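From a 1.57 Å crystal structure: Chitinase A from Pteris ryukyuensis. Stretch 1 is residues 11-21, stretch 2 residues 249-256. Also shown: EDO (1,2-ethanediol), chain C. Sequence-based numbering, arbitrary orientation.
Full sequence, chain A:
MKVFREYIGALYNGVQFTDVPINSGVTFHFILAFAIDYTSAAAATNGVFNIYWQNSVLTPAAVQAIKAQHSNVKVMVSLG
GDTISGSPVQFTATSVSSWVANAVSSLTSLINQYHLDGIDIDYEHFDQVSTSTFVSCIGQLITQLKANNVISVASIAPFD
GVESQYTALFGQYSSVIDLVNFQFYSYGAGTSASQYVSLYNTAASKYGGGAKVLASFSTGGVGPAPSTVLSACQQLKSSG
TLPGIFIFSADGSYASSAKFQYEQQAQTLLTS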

# COMPACT_ATOMS: atom_id res chain seq x y z
N LEU A 11 13.53 -0.06 3.05
CA LEU A 11 14.63 -0.15 4.02
C LEU A 11 16.02 -0.12 3.40
O LEU A 11 17.01 0.03 4.13
CB LEU A 11 14.50 -1.41 4.89
CG LEU A 11 13.20 -1.55 5.68
CD1 LEU A 11 13.36 -2.67 6.70
CD2 LEU A 11 12.80 -0.27 6.39
N TYR A 12 16.11 -0.23 2.08
CA TYR A 12 17.40 -0.35 1.40
C TYR A 12 18.23 -1.49 2.00
O TYR A 12 19.41 -1.30 2.33
CB TYR A 12 18.18 0.97 1.42
CG TYR A 12 17.52 2.13 0.68
CD1 TYR A 12 16.37 2.73 1.19
CD2 TYR A 12 18.06 2.63 -0.51
CE1 TYR A 12 15.76 3.79 0.52
CE2 TYR A 12 17.46 3.70 -1.17
CZ TYR A 12 16.31 4.27 -0.65
OH TYR A 12 15.73 5.33 -1.33
N ASN A 13 17.62 -2.66 2.14
CA ASN A 13 18.30 -3.79 2.78
C ASN A 13 18.65 -4.91 1.83
O ASN A 13 19.07 -5.98 2.27
CB ASN A 13 17.56 -4.30 4.03
CG ASN A 13 16.30 -5.12 3.72
OD1 ASN A 13 15.94 -5.38 2.56
ND2 ASN A 13 15.62 -5.52 4.79
N GLY A 14 18.47 -4.68 0.53
CA GLY A 14 18.88 -5.63 -0.48
C GLY A 14 17.82 -6.60 -0.92
O GLY A 14 18.07 -7.40 -1.82
N VAL A 15 16.64 -6.55 -0.33
CA VAL A 15 15.58 -7.46 -0.73
C VAL A 15 15.19 -7.20 -2.18
O VAL A 15 15.21 -6.07 -2.66
CB VAL A 15 14.35 -7.38 0.21
CG1 VAL A 15 13.66 -6.01 0.11
CG2 VAL A 15 13.38 -8.52 -0.06
N GLN A 16 14.85 -8.28 -2.88
CA GLN A 16 14.48 -8.22 -4.29
C GLN A 16 13.10 -8.84 -4.47
O GLN A 16 12.63 -9.60 -3.62
CB GLN A 16 15.53 -8.96 -5.12
CG GLN A 16 16.92 -8.35 -4.98
CD GLN A 16 17.96 -9.07 -5.80
OE1 GLN A 16 18.71 -9.90 -5.27
NE2 GLN A 16 18.00 -8.78 -7.09
N PHE A 17 12.45 -8.49 -5.58
CA PHE A 17 11.16 -9.09 -5.94
C PHE A 17 11.35 -10.61 -5.95
O PHE A 17 10.47 -11.36 -5.52
CB PHE A 17 10.68 -8.68 -7.35
CG PHE A 17 10.44 -7.19 -7.55
CD1 PHE A 17 9.58 -6.49 -6.72
CD2 PHE A 17 11.02 -6.52 -8.61
CE1 PHE A 17 9.33 -5.14 -6.92
CE2 PHE A 17 10.78 -5.17 -8.83
CZ PHE A 17 9.94 -4.47 -7.98
N THR A 18 12.50 -11.06 -6.46
CA THR A 18 12.77 -12.48 -6.62
C THR A 18 12.92 -13.28 -5.31
O THR A 18 12.86 -14.52 -5.34
CB THR A 18 14.05 -12.70 -7.48
OG1 THR A 18 15.15 -12.01 -6.88
CG2 THR A 18 13.85 -12.18 -8.90
N ASP A 19 13.08 -12.59 -4.19
CA ASP A 19 13.09 -13.22 -2.86
C ASP A 19 11.69 -13.59 -2.37
O ASP A 19 11.55 -14.39 -1.43
CB ASP A 19 13.73 -12.30 -1.83
CG ASP A 19 15.20 -12.04 -2.10
OD1 ASP A 19 15.93 -12.99 -2.45
OD2 ASP A 19 15.63 -10.91 -1.93
N VAL A 20 10.66 -12.97 -2.93
CA VAL A 20 9.30 -13.11 -2.42
C VAL A 20 8.56 -14.25 -3.10
O VAL A 20 8.47 -14.29 -4.33
CB VAL A 20 8.50 -11.81 -2.62
CG1 VAL A 20 7.12 -11.93 -1.97
CG2 VAL A 20 9.25 -10.63 -2.03
N PRO A 21 7.98 -15.17 -2.31
CA PRO A 21 7.22 -16.28 -2.89
C PRO A 21 6.04 -15.74 -3.69
O PRO A 21 5.31 -14.87 -3.21
CB PRO A 21 6.74 -17.07 -1.65
CG PRO A 21 7.61 -16.63 -0.54
CD PRO A 21 8.01 -15.22 -0.83
N SER A 249 6.33 -6.20 5.51
CA SER A 249 6.76 -5.92 4.14
C SER A 249 7.78 -6.97 3.74
O SER A 249 8.29 -7.70 4.60
CB SER A 249 7.46 -4.57 4.09
OG SER A 249 8.58 -4.55 4.97
N ALA A 250 8.14 -7.02 2.47
CA ALA A 250 9.20 -7.92 2.02
C ALA A 250 10.53 -7.64 2.74
O ALA A 250 11.26 -8.57 3.07
CB ALA A 250 9.39 -7.80 0.51
N ASP A 251 10.82 -6.36 2.98
CA ASP A 251 12.07 -5.97 3.66
C ASP A 251 12.07 -6.55 5.07
O ASP A 251 13.10 -7.05 5.55
CB ASP A 251 12.24 -4.44 3.76
CG ASP A 251 11.92 -3.68 2.47
OD1 ASP A 251 10.82 -3.89 1.92
OD2 ASP A 251 12.75 -2.84 2.04
N GLY A 252 10.92 -6.45 5.74
CA GLY A 252 10.74 -6.97 7.10
C GLY A 252 10.94 -8.47 7.13
O GLY A 252 11.65 -9.01 7.99
N SER A 253 10.34 -9.15 6.16
CA SER A 253 10.45 -10.60 6.08
C SER A 253 11.89 -11.02 5.80
O SER A 253 12.41 -11.96 6.41
CB SER A 253 9.52 -11.11 4.99
OG SER A 253 8.19 -10.86 5.37
N TYR A 254 12.55 -10.29 4.91
CA TYR A 254 13.93 -10.58 4.53
C TYR A 254 14.86 -10.54 5.73
O TYR A 254 15.77 -11.37 5.86
CB TYR A 254 14.38 -9.55 3.49
CG TYR A 254 15.71 -9.81 2.80
CD1 TYR A 254 15.91 -10.94 2.02
CD2 TYR A 254 16.75 -8.91 2.91
CE1 TYR A 254 17.11 -11.16 1.37
CE2 TYR A 254 17.95 -9.13 2.27
CZ TYR A 254 18.13 -10.26 1.51
OH TYR A 254 19.33 -10.48 0.87
N ALA A 255 14.61 -9.58 6.62
CA ALA A 255 15.42 -9.37 7.81
C ALA A 255 14.96 -10.20 9.01
O ALA A 255 15.59 -10.15 10.06
CB ALA A 255 15.38 -7.89 8.19
N SER A 256 13.86 -10.93 8.87
CA SER A 256 13.27 -11.69 9.98
C SER A 256 13.76 -13.14 10.03
O SER A 256 14.18 -13.70 9.02
CB SER A 256 11.75 -11.69 9.87
OG SER A 256 11.28 -12.61 8.90
C1 EDO C . 8.60 -1.10 3.46
O1 EDO C . 9.34 -1.50 2.29
C2 EDO C . 9.48 -1.02 4.70
O2 EDO C . 9.91 -2.31 5.12
O HOH W 1 15.09 -2.59 0.81
O HOH W 2 21.22 -8.02 1.05
O HOH W 3 18.17 -10.20 -2.31

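Residues 11-21 form an irregular segment, loop and turn throughout apart from a 3-10 turn at 17-19, and they lie against the short helix 250-254. The two stretches are more than 200 residues apart in sequence, yet they approach closely: CA of V15 is 5.8 Å from CA of D251, and CA of V20 is 6.8 Å from CA of A250. Together they bury 444 Å², with Y254 and D251 contributing the largest shares. A250, D251 and Y254 all direct their CA-to-CB bonds toward the loop, whereas S253 points sideways and G252 has no side chain to offer, so the contact uses one side of the helix.

Two direct hydrogen bonds join the stretches, both centred on D251. Its carboxylate accepts from the loop backbone, with L11 N 3.1 Å from D251 OD2 in a nearly linear arrangement. Its main-chain carbonyl accepts from a side chain, N13 ND2 lying 3.0 Å from D251 O. That carbonyl also receives the helical bond from A255 N, at 3.1 Å from D251 O, so the amide of N13 joins an acceptor already in use. The other end of the same amide serves the loop itself: N13 OD1 accepts from V15 N at 3.2 Å. N13 therefore braces the turn while tying it to the helix.

Water extends this polar network. Water 1 accepts from N13 N at 2.9 Å and donates to D251 OD2 at 2.7 Å, giving a second link between the loop backbone and the carboxylate. Water 2 donates to N13 O at 3.2 Å and is hydrogen-bonded to Y254 OH at 3.1 Å, spanning the stretches near the tyrosine hydroxyl.

The apolar contacts centre on V15. Its CB sits over one face of the Y254 ring, 4.2 Å from the ring centroid and 27° off the normal, a CH-pi arrangement in which an aliphatic C-H meets the aromatic pi cloud. V15 CG2 also reaches A250 CB at 4.1 Å, and V20 CG2 packs on the same methyl, A250 CB, at 3.8 Å. The small alanine thus receives two valines. At the edge of the Y254 ring, near its plane, N13 O lies 3.3 Å from Y254 CE2, where the carbonyl oxygen faces the weakly positive ring periphery.

Each stretch is also held in shape by its own bonds. D19 OD2 accepts from Q16 N at 2.9 Å, and D19 N bonds to Q16 O at 3.1 Å, closing the turn from both directions. G14, with phi/psi of 93/-3°, adopts a conformation in which a CB would be jammed against the preceding carbonyl oxygen. On the helix, S249 OG caps the N-terminus by accepting from G252 N at 3.1 Å. An ethanediol, probably from the crystallisation liquor, connects S249 OG to its O2 at 2.6 Å and donates from its O1 to D251 OD1 at 2.8 Å.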